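Local coordinates for nicotinate-nucleotide pyrophosphorylase (Francisella tularensis subsp. tularensis, PDB 3TQV), which probably converts quinolinate and phosphoribosyl pyrophosphate into nicotinate ribonucleotide, carbon dioxide and diphosphate, a step in NAD+ biosynthesis, at residues Thr206-Leu211 against Asp225-Glu230; Asp231-Val236 against Ala260-Asp265; Glu210-Ile215 against Val236-Gly241; Glu55-Gly60 against Gly119-Thr124. All coordinates share one frame; numbering follows the deposited sequence.

Interaction 1 (Thr206-Leu211 against Asp225-Glu230); sequences TNLDEL and DNFSGE
Phe227 carries this surface contact by lying against the backbone of Thr206 and Asn207 and the tip of Leu208. Phe227 CB packs 3.7 Å from Ile232 CG1 of helix 229-239, which begins just after it. CG stands anti to the carbonyl carbon (chi1 -77°), and beyond it the ring runs toward Thr206-Leu211. On one side CD1 and then CE1 come up to the carbonyl of Thr206, with Phe227 CE1 3.1 Å from Thr206 O. At the tip, Phe227 CZ lies 3.5 Å from Asn207 C, over the peptide leading into the next helix. On the other side Phe227 CE2 meets Leu208 CD2 at 3.8 Å. Asp225 O sits at the ring edge, in its plane. Beside the ring, Thr206 CG2 runs alongside Asp225, 4.1 Å from Asp225 CB. The backbone at Thr206 is held by Glu210 OE1, which accepts a nearly straight bond from Thr206 N (2.8 Å) and another from Thr206 OG1. Asp225, a predicted substrate-binding residue close to Glu204, ends strand 221-225. The ring thus fills the corner where neighbouring parallel strands 200-205 and 221-225 give way to helices 208-216 and 229-239, touching Val205 of the first strand.

Interaction 2 (Asp231-Val236 against Ala260-Asp265); sequences DIDIAV and AKTGVD
Three methyl groups meet where Ile232 and Val236, one turn apart on helix 229-239, face Val264. Val264 CG1 lies 3.5 Å from Ile232 CG2 and equally far from Val236 CG2, and in both pairs the side chains cross at about a right angle. Ile232 CG2 stands anti to its backbone N and also comes 3.4 Å from Thr262 OG1, a van der Waals approach to a hydroxyl whose polar bonds are made elsewhere. At the exposed margin, Asp233 OD1 reaches the CB and CG2 of Thr262, and a water donates to Asp233 OD1 and lies near Thr262 O, a leg so short (2.5 Å) that the bridge is doubtful in detail; no direct hydrogen bond crosses here.

The next shell shapes the loop. Thr262 OG1 accepts from Val264 N at 3.3 Å, closing an ST turn, and is also hydrogen-bonded to Ile259 O. A type I turn from Ala260 to Gly263 ends helix 256-260, and Gly263, with phi 88°, takes the chain out of it, so that Val264 can enter the apolar layer. Behind Val264 stand Leu245 and Val247 of strand 244-248, while Asp265 OD2 binds Leu245 N. The contact belongs to the outer layer of the alpha/beta barrel of this family: a helix packs against the loop that follows the next helix, 256-260, and leads into strand 266-268.

Interaction 3 (Glu210-Ile215 against Val236-Gly241); sequences ELNQAI and VSIARG
Ile215 and Ile238 meet where two consecutive outer helices of the alpha/beta barrel, 208-216 and 229-239, lie side by side on one face of the parallel sheet. Ile238 CG2 is the knot of the contact. Standing anti to its backbone N, it points between three side chains of the other helix: Ile215 CD1 approaches it obliquely at 3.6 Å, Leu211 CD2 at 4.1 Å, and Asn212 OD1 at 3.4 Å from the solvent-facing margin. Leu211 and Ile238 slide past each other in opposite directions, whereas Asn212 crosses Ile238 at about a right angle and its OD1 also lies 3.9 Å from Ile238 CD1.

The spacing of these residues follows the helix. Leu211 and Ile215 are one turn apart, with Ile215 N bonded to Leu211 O, and both direct their CB toward the partner helix. The helices belong to successive beta-alpha units whose strands, 200-205, 221-225 and 244-248, are neighbours in the sheet; each helix forms the crossover from one of these strands to the next. Beneath the interface, Leu211 rests on Val222 and Leu245, and Ala239 also touches Leu245. Toward the C-terminal end of both helices, the extended branch of Ile215 (chi2 178°) brings CD1 to 4.2 Å from Ala239 CA and 4.4 Å from Ala239 CB. Helical geometry is left at Arg240, whose N still bonds to Val236 O.

Interaction 4 (Glu55-Gly60 against Gly119-Thr124); sequences EMILCG and GTATVT
Ile57 and Thr122, their CA atoms 4.9 Å apart, mark the point where the short strand 56-57 passes close to a turn in the long helix 100-130. One direct hydrogen bond joins them: Ile57 N donates to Thr122 OG1 at 2.9 Å with an N-H...O angle of 165°. The hydroxyl is anti to the carbonyl carbon of Thr122 (chi1 -54°), a position from which it also bonds to Ser118 O one turn back, so it links helix and strand backbones. Met56, a selenomethionine, adds its CA, 3.6 Å from the same Thr122 OG1, while its bent chain leads away toward Ile279.

Ala121 supplies the apolar half. Its CB lies 3.7 Å from Ile57 CG2 and 3.6 Å from Ile57 O, and Cys59 CB approaches it at 4.2 Å. The small methyl is consistent with the close approach of the two backbones. Within the same turn of helix, Thr120 O receives both Thr124 N and Thr124 OG1, from opposite faces of its plane. Strand 56-57, part of the N-terminal domain, pairs with strand 86-87; helix 100-130 continues from that domain into the C-terminal one, and Cys59 N is bonded to Ser118 OG. Threonine and serine hydroxyls of the helix thus accept the amides of Ile57 in the strand and Cys59 just beyond it, so that backbone N-H groups in a buried contact find partners on the helix.

Interactions 1, 2 and 3 form one cluster in the alpha/beta barrel, with centres 10 to 11 Å apart, and all three use helix 229-239. Interactions 1 and 3 also share helix 208-216, at its start and farther along. Ala235 CB, 3.9 Å from Leu211 CD2, is one of several packing contacts within the cluster. Interaction 1 is a surface contact of a ring on backbone; interactions 2 and 3 are partly buried methyl packing, with a water at the edge of interaction 2. Interaction 4 stands apart, its nearest atoms about 12 Å from interaction 2. It is the buried one, close to the centre of the chain, and has the only direct hydrogen bond across a pair of segments.

Interaction 1 (Thr206-Leu211 against Asp225-Glu230)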
loop_
_atom_site.group_PDB
_atom_site.type_symbol
_atom_site.label_atom_id
_atom_site.label_comp_id
_atom_site.label_asym_id
_atom_site.label_seq_id
_atom_site.Cartn_x
_atom_site.Cartn_y
_atom_site.Cartn_z
ATOM N N THR B 206 -26.082 -11.160 -9.337
ATOM C CA THR B 206 -26.519 -9.796 -9.610
ATOM C C THR B 206 -28.036 -9.656 -9.438
ATOM O O THR B 206 -28.566 -8.545 -9.415
ATOM C CB THR B 206 -26.105 -9.334 -11.035
ATOM O OG1 THR B 206 -26.126 -10.454 -11.930
ATOM C CG2 THR B 206 -24.704 -8.722 -11.018
ATOM N N ASN B 207 -28.710 -10.795 -9.306
ATOM C CA ASN B 207 -30.165 -10.862 -9.300
ATOM C C ASN B 207 -30.750 -11.527 -8.073
ATOM O O ASN B 207 -30.129 -12.391 -7.462
ATOM C CB ASN B 207 -30.660 -11.687 -10.485
ATOM C CG ASN B 207 -30.571 -10.951 -11.780
ATOM O OD1 ASN B 207 -30.384 -11.560 -12.835
ATOM N ND2 ASN B 207 -30.707 -9.633 -11.724
ATOM N N LEU B 208 -31.983 -11.167 -7.756
ATOM C CA LEU B 208 -32.765 -11.936 -6.811
ATOM C C LEU B 208 -33.020 -13.338 -7.359
ATOM O O LEU B 208 -33.036 -14.308 -6.599
ATOM C CB LEU B 208 -34.091 -11.248 -6.524
ATOM C CG LEU B 208 -33.982 -9.880 -5.870
ATOM C CD1 LEU B 208 -35.344 -9.215 -5.874
ATOM C CD2 LEU B 208 -33.430 -10.035 -4.463
ATOM N N ASP B 209 -33.221 -13.450 -8.671
ATOM C CA ASP B 209 -33.406 -14.767 -9.270
ATOM C C ASP B 209 -32.168 -15.641 -9.140
ATOM O O ASP B 209 -32.279 -16.818 -8.831
ATOM C CB ASP B 209 -33.804 -14.695 -10.748
ATOM C CG ASP B 209 -33.925 -16.077 -11.367
ATOM O OD1 ASP B 209 -35.063 -16.567 -11.495
ATOM O OD2 ASP B 209 -32.885 -16.688 -11.688
ATOM N N GLU B 210 -30.995 -15.083 -9.404
ATOM C CA GLU B 210 -29.779 -15.850 -9.187
ATOM C C GLU B 210 -29.658 -16.240 -7.710
ATOM O O GLU B 210 -29.146 -17.309 -7.378
ATOM C CB GLU B 210 -28.540 -15.081 -9.655
ATOM C CG GLU B 210 -28.170 -15.307 -11.120
ATOM C CD GLU B 210 -27.162 -14.288 -11.629
ATOM O OE1 GLU B 210 -26.985 -13.247 -10.952
ATOM O OE2 GLU B 210 -26.552 -14.522 -12.700
ATOM N N LEU B 211 -30.150 -15.381 -6.824
ATOM C CA LEU B 211 -30.044 -15.661 -5.399
ATOM C C LEU B 211 -30.847 -16.905 -5.045
ATOM O O LEU B 211 -30.385 -17.770 -4.295
ATOM C CB LEU B 211 -30.511 -14.468 -4.557
ATOM C CG LEU B 211 -30.610 -14.813 -3.062
ATOM C CD1 LEU B 211 -29.218 -15.015 -2.497
ATOM C CD2 LEU B 211 -31.362 -13.744 -2.283
ATOM N N ASP B 225 -24.000 -8.610 -5.471
ATOM C CA ASP B 225 -23.287 -7.622 -6.260
ATOM C C ASP B 225 -24.197 -6.468 -6.654
ATOM O O ASP B 225 -25.121 -6.640 -7.453
ATOM C CB ASP B 225 -22.679 -8.273 -7.503
ATOM C CG ASP B 225 -21.891 -7.298 -8.341
ATOM O OD1 ASP B 225 -22.404 -6.188 -8.619
ATOM O OD2 ASP B 225 -20.752 -7.640 -8.722
ATOM N N ASN B 226 -23.929 -5.304 -6.067
ATOM C CA ASN B 226 -24.570 -4.034 -6.430
ATOM C C ASN B 226 -26.099 -3.935 -6.344
ATOM O O ASN B 226 -26.708 -3.220 -7.131
ATOM C CB ASN B 226 -24.107 -3.594 -7.815
ATOM C CG ASN B 226 -22.671 -3.109 -7.816
ATOM O OD1 ASN B 226 -21.843 -3.565 -8.611
ATOM N ND2 ASN B 226 -22.367 -2.174 -6.913
ATOM N N PHE B 227 -26.711 -4.638 -5.395
ATOM C CA PHE B 227 -28.154 -4.551 -5.206
ATOM C C PHE B 227 -28.589 -3.193 -4.681
ATOM O O PHE B 227 -27.871 -2.526 -3.933
ATOM C CB PHE B 227 -28.654 -5.608 -4.227
ATOM C CG PHE B 227 -28.745 -6.979 -4.808
ATOM C CD1 PHE B 227 -27.873 -7.384 -5.805
ATOM C CD2 PHE B 227 -29.719 -7.871 -4.360
ATOM C CE1 PHE B 227 -27.965 -8.652 -6.333
ATOM C CE2 PHE B 227 -29.814 -9.132 -4.890
ATOM C CZ PHE B 227 -28.940 -9.523 -5.877
ATOM N N SER B 228 -29.790 -2.797 -5.070
ATOM C CA SER B 228 -30.404 -1.607 -4.523
ATOM C C SER B 228 -30.682 -1.885 -3.066
ATOM O O SER B 228 -30.689 -3.040 -2.648
ATOM C CB SER B 228 -31.721 -1.321 -5.239
ATOM O OG SER B 228 -32.566 -2.456 -5.199
ATOM N N GLY B 229 -30.908 -0.829 -2.297
ATOM C CA GLY B 229 -31.400 -0.985 -0.946
ATOM C C GLY B 229 -32.560 -1.959 -0.936
ATOM O O GLY B 229 -32.462 -3.059 -0.394
ATOM N N GLU B 230 -33.656 -1.563 -1.568
ATOM C CA GLU B 230 -34.835 -2.404 -1.652
ATOM C C GLU B 230 -34.531 -3.887 -1.946
ATOM O O GLU B 230 -35.076 -4.780 -1.300
ATOM C CB GLU B 230 -35.788 -1.843 -2.698
ATOM C CG GLU B 230 -36.991 -2.740 -2.962
ATOM C CD GLU B 230 -37.253 -2.957 -4.441
ATOM O OE1 GLU B 230 -36.269 -3.086 -5.199
ATOM O OE2 GLU B 230 -38.439 -2.986 -4.844
#

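Interaction 2 (Asp231-Val236 against Ala260-Asp265)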
loop_
_atom_site.group_PDB
_atom_site.type_symbol
_atom_site.label_atom_id
_atom_site.label_comp_id
_atom_site.label_asym_id
_atom_site.label_seq_id
_atom_site.Cartn_x
_atom_site.Cartn_y
_atom_site.Cartn_z
ATOM N N ASP B 231 -33.670 -4.157 -2.919
ATOM C CA ASP B 231 -33.369 -5.544 -3.250
ATOM C C ASP B 231 -32.621 -6.230 -2.119
ATOM O O ASP B 231 -32.825 -7.416 -1.857
ATOM C CB ASP B 231 -32.583 -5.655 -4.548
ATOM C CG ASP B 231 -33.465 -5.540 -5.756
ATOM O OD1 ASP B 231 -34.687 -5.714 -5.597
ATOM O OD2 ASP B 231 -32.944 -5.283 -6.860
ATOM N N ILE B 232 -31.746 -5.488 -1.451
ATOM C CA ILE B 232 -31.082 -6.037 -0.285
ATOM C C ILE B 232 -32.172 -6.439 0.713
ATOM O O ILE B 232 -32.114 -7.520 1.311
ATOM C CB ILE B 232 -30.095 -5.043 0.360
ATOM C CG1 ILE B 232 -28.987 -4.672 -0.625
ATOM C CG2 ILE B 232 -29.470 -5.660 1.591
ATOM C CD1 ILE B 232 -28.095 -3.548 -0.164
ATOM N N ASP B 233 -33.175 -5.580 0.880
ATOM C CA ASP B 233 -34.267 -5.898 1.788
ATOM C C ASP B 233 -34.937 -7.198 1.392
ATOM O O ASP B 233 -35.074 -8.099 2.215
ATOM C CB ASP B 233 -35.283 -4.761 1.850
ATOM C CG ASP B 233 -34.757 -3.565 2.615
ATOM O OD1 ASP B 233 -34.051 -3.789 3.638
ATOM O OD2 ASP B 233 -35.039 -2.420 2.181
ATOM N N ILE B 234 -35.343 -7.301 0.129
ATOM C CA ILE B 234 -35.925 -8.536 -0.380
ATOM C C ILE B 234 -35.061 -9.740 -0.035
ATOM O O ILE B 234 -35.561 -10.751 0.455
ATOM C CB ILE B 234 -36.002 -8.531 -1.906
ATOM C CG1 ILE B 234 -36.667 -7.250 -2.424
ATOM C CG2 ILE B 234 -36.698 -9.797 -2.384
ATOM C CD1 ILE B 234 -38.151 -7.142 -2.145
ATOM N N ALA B 235 -33.765 -9.614 -0.329
ATOM C CA ALA B 235 -32.793 -10.696 -0.183
ATOM C C ALA B 235 -32.762 -11.215 1.236
ATOM O O ALA B 235 -32.879 -12.422 1.472
ATOM C CB ALA B 235 -31.388 -10.227 -0.612
ATOM N N VAL B 236 -32.600 -10.294 2.178
ATOM C CA VAL B 236 -32.608 -10.631 3.590
ATOM C C VAL B 236 -33.819 -11.478 3.974
ATOM O O VAL B 236 -33.660 -12.492 4.649
ATOM C CB VAL B 236 -32.575 -9.371 4.475
ATOM C CG1 VAL B 236 -32.821 -9.748 5.940
ATOM C CG2 VAL B 236 -31.247 -8.613 4.287
ATOM N N ALA B 260 -26.036 -1.311 6.213
ATOM C CA ALA B 260 -26.064 -2.029 7.481
ATOM C C ALA B 260 -27.453 -1.968 8.134
ATOM O O ALA B 260 -27.821 -2.841 8.915
ATOM C CB ALA B 260 -25.001 -1.482 8.415
ATOM N N LYS B 261 -28.214 -0.926 7.809
ATOM C CA LYS B 261 -29.564 -0.760 8.353
ATOM C C LYS B 261 -30.525 -1.849 7.849
ATOM O O LYS B 261 -31.644 -1.987 8.346
ATOM C CB LYS B 261 -30.119 0.637 8.032
ATOM C CG LYS B 261 -29.462 1.750 8.811
ATOM C CD LYS B 261 -29.990 3.147 8.425
ATOM C CE LYS B 261 -29.416 4.227 9.345
ATOM N NZ LYS B 261 -29.832 5.592 8.970
ATOM N N THR B 262 -30.074 -2.611 6.858
ATOM C CA THR B 262 -30.900 -3.624 6.215
ATOM C C THR B 262 -30.812 -4.907 7.007
ATOM O O THR B 262 -31.727 -5.733 6.969
ATOM C CB THR B 262 -30.421 -3.924 4.781
ATOM O OG1 THR B 262 -29.208 -4.675 4.834
ATOM C CG2 THR B 262 -30.185 -2.647 4.011
ATOM N N GLY B 263 -29.693 -5.079 7.709
ATOM C CA GLY B 263 -29.484 -6.236 8.556
ATOM C C GLY B 263 -28.875 -7.438 7.857
ATOM O O GLY B 263 -28.946 -8.563 8.372
ATOM N N VAL B 264 -28.286 -7.233 6.684
ATOM C CA VAL B 264 -27.532 -8.324 6.095
ATOM C C VAL B 264 -26.409 -8.654 7.051
ATOM O O VAL B 264 -25.875 -7.755 7.721
ATOM C CB VAL B 264 -26.892 -7.949 4.777
ATOM C CG1 VAL B 264 -27.898 -8.085 3.640
ATOM C CG2 VAL B 264 -26.259 -6.530 4.889
ATOM N N ASP B 265 -26.047 -9.938 7.089
ATOM C CA ASP B 265 -25.068 -10.449 8.029
ATOM C C ASP B 265 -23.722 -9.756 7.858
ATOM O O ASP B 265 -23.086 -9.344 8.832
ATOM C CB ASP B 265 -24.883 -11.954 7.812
ATOM C CG ASP B 265 -26.203 -12.706 7.679
ATOM O OD1 ASP B 265 -26.997 -12.733 8.650
ATOM O OD2 ASP B 265 -26.435 -13.313 6.612
HETATM O O HOH W 1 -34.078 -5.438 6.119
#

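Interaction 3 (Glu210-Ile215 against Val236-Gly241)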
loop_
_atom_site.group_PDB
_atom_site.type_symbol
_atom_site.label_atom_id
_atom_site.label_comp_id
_atom_site.label_asym_id
_atom_site.label_seq_id
_atom_site.Cartn_x
_atom_site.Cartn_y
_atom_site.Cartn_z
ATOM N N GLU B 210 -30.995 -15.083 -9.404
ATOM C CA GLU B 210 -29.779 -15.850 -9.187
ATOM C C GLU B 210 -29.658 -16.240 -7.710
ATOM O O GLU B 210 -29.146 -17.309 -7.378
ATOM C CB GLU B 210 -28.540 -15.081 -9.655
ATOM C CG GLU B 210 -28.170 -15.307 -11.120
ATOM C CD GLU B 210 -27.162 -14.288 -11.629
ATOM O OE1 GLU B 210 -26.985 -13.247 -10.952
ATOM O OE2 GLU B 210 -26.552 -14.522 -12.700
ATOM N N LEU B 211 -30.150 -15.381 -6.824
ATOM C CA LEU B 211 -30.044 -15.661 -5.399
ATOM C C LEU B 211 -30.847 -16.905 -5.045
ATOM O O LEU B 211 -30.385 -17.770 -4.295
ATOM C CB LEU B 211 -30.511 -14.468 -4.557
ATOM C CG LEU B 211 -30.610 -14.813 -3.062
ATOM C CD1 LEU B 211 -29.218 -15.015 -2.497
ATOM C CD2 LEU B 211 -31.362 -13.744 -2.283
ATOM N N ASN B 212 -32.057 -16.980 -5.594
ATOM C CA ASN B 212 -32.915 -18.135 -5.388
ATOM C C ASN B 212 -32.239 -19.412 -5.870
ATOM O O ASN B 212 -32.252 -20.438 -5.191
ATOM C CB ASN B 212 -34.283 -17.910 -6.039
ATOM C CG ASN B 212 -35.092 -16.847 -5.317
ATOM O OD1 ASN B 212 -34.896 -16.625 -4.127
ATOM N ND2 ASN B 212 -35.986 -16.173 -6.030
ATOM N N GLN B 213 -31.616 -19.322 -7.036
ATOM C CA GLN B 213 -30.840 -20.426 -7.564
ATOM C C GLN B 213 -29.785 -20.909 -6.565
ATOM O O GLN B 213 -29.715 -22.089 -6.225
ATOM C CB GLN B 213 -30.162 -20.011 -8.871
ATOM C CG GLN B 213 -31.118 -19.817 -10.041
ATOM C CD GLN B 213 -30.382 -19.555 -11.341
ATOM O OE1 GLN B 213 -30.622 -18.558 -12.010
ATOM N NE2 GLN B 213 -29.480 -20.452 -11.700
ATOM N N ALA B 214 -28.961 -19.981 -6.103
ATOM C CA ALA B 214 -27.829 -20.324 -5.262
ATOM C C ALA B 214 -28.335 -20.887 -3.948
ATOM O O ALA B 214 -27.724 -21.788 -3.371
ATOM C CB ALA B 214 -26.953 -19.115 -5.043
ATOM N N ILE B 215 -29.465 -20.356 -3.488
ATOM C CA ILE B 215 -30.150 -20.885 -2.309
ATOM C C ILE B 215 -30.678 -22.289 -2.596
ATOM O O ILE B 215 -30.526 -23.200 -1.780
ATOM C CB ILE B 215 -31.310 -19.954 -1.888
ATOM C CG1 ILE B 215 -30.758 -18.749 -1.129
ATOM C CG2 ILE B 215 -32.364 -20.700 -1.064
ATOM C CD1 ILE B 215 -31.801 -17.762 -0.718
ATOM N N VAL B 236 -32.600 -10.294 2.178
ATOM C CA VAL B 236 -32.608 -10.631 3.590
ATOM C C VAL B 236 -33.819 -11.478 3.974
ATOM O O VAL B 236 -33.660 -12.492 4.649
ATOM C CB VAL B 236 -32.575 -9.371 4.475
ATOM C CG1 VAL B 236 -32.821 -9.748 5.940
ATOM C CG2 VAL B 236 -31.247 -8.613 4.287
ATOM N N SER B 237 -35.021 -11.067 3.556
ATOM C CA SER B 237 -36.223 -11.876 3.802
ATOM C C SER B 237 -36.086 -13.275 3.220
ATOM O O SER B 237 -36.346 -14.276 3.897
ATOM C CB SER B 237 -37.483 -11.228 3.220
ATOM O OG SER B 237 -37.931 -10.153 4.018
ATOM N N ILE B 238 -35.688 -13.336 1.955
ATOM C CA ILE B 238 -35.516 -14.606 1.269
ATOM C C ILE B 238 -34.489 -15.500 1.960
ATOM O O ILE B 238 -34.655 -16.718 2.001
ATOM C CB ILE B 238 -35.116 -14.377 -0.215
ATOM C CG1 ILE B 238 -36.259 -13.677 -0.960
ATOM C CG2 ILE B 238 -34.738 -15.685 -0.897
ATOM C CD1 ILE B 238 -35.941 -13.343 -2.392
ATOM N N ALA B 239 -33.443 -14.895 2.512
ATOM C CA ALA B 239 -32.282 -15.677 2.922
ATOM C C ALA B 239 -32.307 -16.044 4.391
ATOM O O ALA B 239 -31.597 -16.957 4.823
ATOM C CB ALA B 239 -30.961 -14.953 2.557
ATOM N N ARG B 240 -33.122 -15.323 5.154
ATOM C CA ARG B 240 -33.214 -15.532 6.587
ATOM C C ARG B 240 -33.397 -17.013 6.895
ATOM O O ARG B 240 -34.375 -17.640 6.473
ATOM C CB ARG B 240 -34.361 -14.712 7.164
ATOM C CG ARG B 240 -34.406 -14.699 8.676
ATOM C CD ARG B 240 -35.724 -14.157 9.225
ATOM N NE ARG B 240 -36.194 -12.943 8.556
ATOM C CZ ARG B 240 -35.587 -11.761 8.600
ATOM N NH1 ARG B 240 -34.444 -11.616 9.269
ATOM N NH2 ARG B 240 -36.118 -10.725 7.954
ATOM N N GLY B 241 -32.418 -17.563 7.606
ATOM C CA GLY B 241 -32.418 -18.954 8.015
ATOM C C GLY B 241 -31.939 -19.920 6.950
ATOM O O GLY B 241 -31.809 -21.117 7.200
#

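Interaction 4 (Glu55-Gly60 against Gly119-Thr124)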
loop_
_atom_site.group_PDB
_atom_site.type_symbol
_atom_site.label_atom_id
_atom_site.label_comp_id
_atom_site.label_asym_id
_atom_site.label_seq_id
_atom_site.Cartn_x
_atom_site.Cartn_y
_atom_site.Cartn_z
ATOM N N GLU B 55 -4.947 9.586 16.678
ATOM C CA GLU B 55 -5.547 8.380 17.243
ATOM C C GLU B 55 -5.449 7.262 16.223
ATOM O O GLU B 55 -5.543 7.502 15.013
ATOM C CB GLU B 55 -7.004 8.636 17.616
ATOM C CG GLU B 55 -7.687 7.536 18.416
ATOM C CD GLU B 55 -9.097 7.942 18.827
ATOM O OE1 GLU B 55 -10.070 7.338 18.329
ATOM O OE2 GLU B 55 -9.222 8.883 19.639
HETATM N N MSE B 56 -5.259 6.037 16.699
HETATM C CA MSE B 56 -4.955 4.952 15.787
HETATM C C MSE B 56 -5.125 3.595 16.425
HETATM O O MSE B 56 -5.057 3.464 17.641
HETATM C CB MSE B 56 -3.521 5.099 15.297
HETATM C CG MSE B 56 -2.502 5.067 16.416
HETATM SE SE MSE B 56 -1.353 3.491 16.338
HETATM C CE MSE B 56 -0.107 4.046 14.954
ATOM N N ILE B 57 -5.357 2.589 15.581
ATOM C CA ILE B 57 -5.308 1.185 15.988
ATOM C C ILE B 57 -3.951 0.621 15.611
ATOM O O ILE B 57 -3.636 0.477 14.432
ATOM C CB ILE B 57 -6.402 0.341 15.316
ATOM C CG1 ILE B 57 -7.796 0.917 15.602
ATOM C CG2 ILE B 57 -6.326 -1.097 15.804
ATOM C CD1 ILE B 57 -8.183 0.906 17.091
ATOM N N LEU B 58 -3.145 0.321 16.619
ATOM C CA LEU B 58 -1.810 -0.209 16.413
ATOM C C LEU B 58 -1.810 -1.577 15.755
ATOM O O LEU B 58 -2.605 -2.464 16.093
ATOM C CB LEU B 58 -1.062 -0.287 17.743
ATOM C CG LEU B 58 0.294 -1.020 17.792
ATOM C CD1 LEU B 58 1.262 -0.487 16.725
ATOM C CD2 LEU B 58 0.912 -0.907 19.192
ATOM N N CYS B 59 -0.892 -1.728 14.809
ATOM C CA CYS B 59 -0.616 -2.993 14.146
ATOM C C CYS B 59 0.817 -2.936 13.598
ATOM O O CYS B 59 1.224 -1.950 12.978
ATOM C CB CYS B 59 -1.639 -3.246 13.042
ATOM S SG CYS B 59 -1.535 -4.887 12.299
ATOM N N GLY B 60 1.603 -3.971 13.857
ATOM C CA GLY B 60 2.977 -3.966 13.394
ATOM C C GLY B 60 4.057 -4.359 14.386
ATOM O O GLY B 60 5.213 -4.483 13.996
ATOM N N GLY B 119 -2.411 1.809 9.657
ATOM C CA GLY B 119 -3.281 2.501 8.734
ATOM C C GLY B 119 -4.452 1.599 8.397
ATOM O O GLY B 119 -5.617 1.939 8.646
ATOM N N THR B 120 -4.130 0.441 7.831
ATOM C CA THR B 120 -5.136 -0.544 7.511
ATOM C C THR B 120 -6.045 -0.866 8.686
ATOM O O THR B 120 -7.261 -0.923 8.519
ATOM C CB THR B 120 -4.526 -1.826 6.949
ATOM O OG1 THR B 120 -4.007 -1.556 5.645
ATOM C CG2 THR B 120 -5.596 -2.934 6.836
ATOM N N ALA B 121 -5.479 -1.069 9.871
ATOM C CA ALA B 121 -6.308 -1.420 11.035
ATOM C C ALA B 121 -7.253 -0.283 11.384
ATOM O O ALA B 121 -8.430 -0.500 11.639
ATOM C CB ALA B 121 -5.451 -1.795 12.235
ATOM N N THR B 122 -6.731 0.935 11.368
ATOM C CA THR B 122 -7.510 2.134 11.683
ATOM C C THR B 122 -8.669 2.404 10.698
ATOM O O THR B 122 -9.751 2.843 11.108
ATOM C CB THR B 122 -6.569 3.361 11.783
ATOM O OG1 THR B 122 -5.520 3.068 12.721
ATOM C CG2 THR B 122 -7.322 4.635 12.198
ATOM N N VAL B 123 -8.462 2.136 9.413
ATOM C CA VAL B 123 -9.563 2.242 8.452
ATOM C C VAL B 123 -10.683 1.293 8.857
ATOM O O VAL B 123 -11.862 1.639 8.865
ATOM C CB VAL B 123 -9.152 1.779 7.042
ATOM C CG1 VAL B 123 -10.248 2.131 6.056
ATOM C CG2 VAL B 123 -7.837 2.380 6.648
ATOM N N THR B 124 -10.287 0.067 9.158
ATOM C CA THR B 124 -11.243 -0.967 9.456
ATOM C C THR B 124 -12.039 -0.500 10.662
ATOM O O THR B 124 -13.260 -0.311 10.586
ATOM C CB THR B 124 -10.520 -2.296 9.744
ATOM O OG1 THR B 124 -9.638 -2.585 8.655
ATOM C CG2 THR B 124 -11.518 -3.443 9.932
#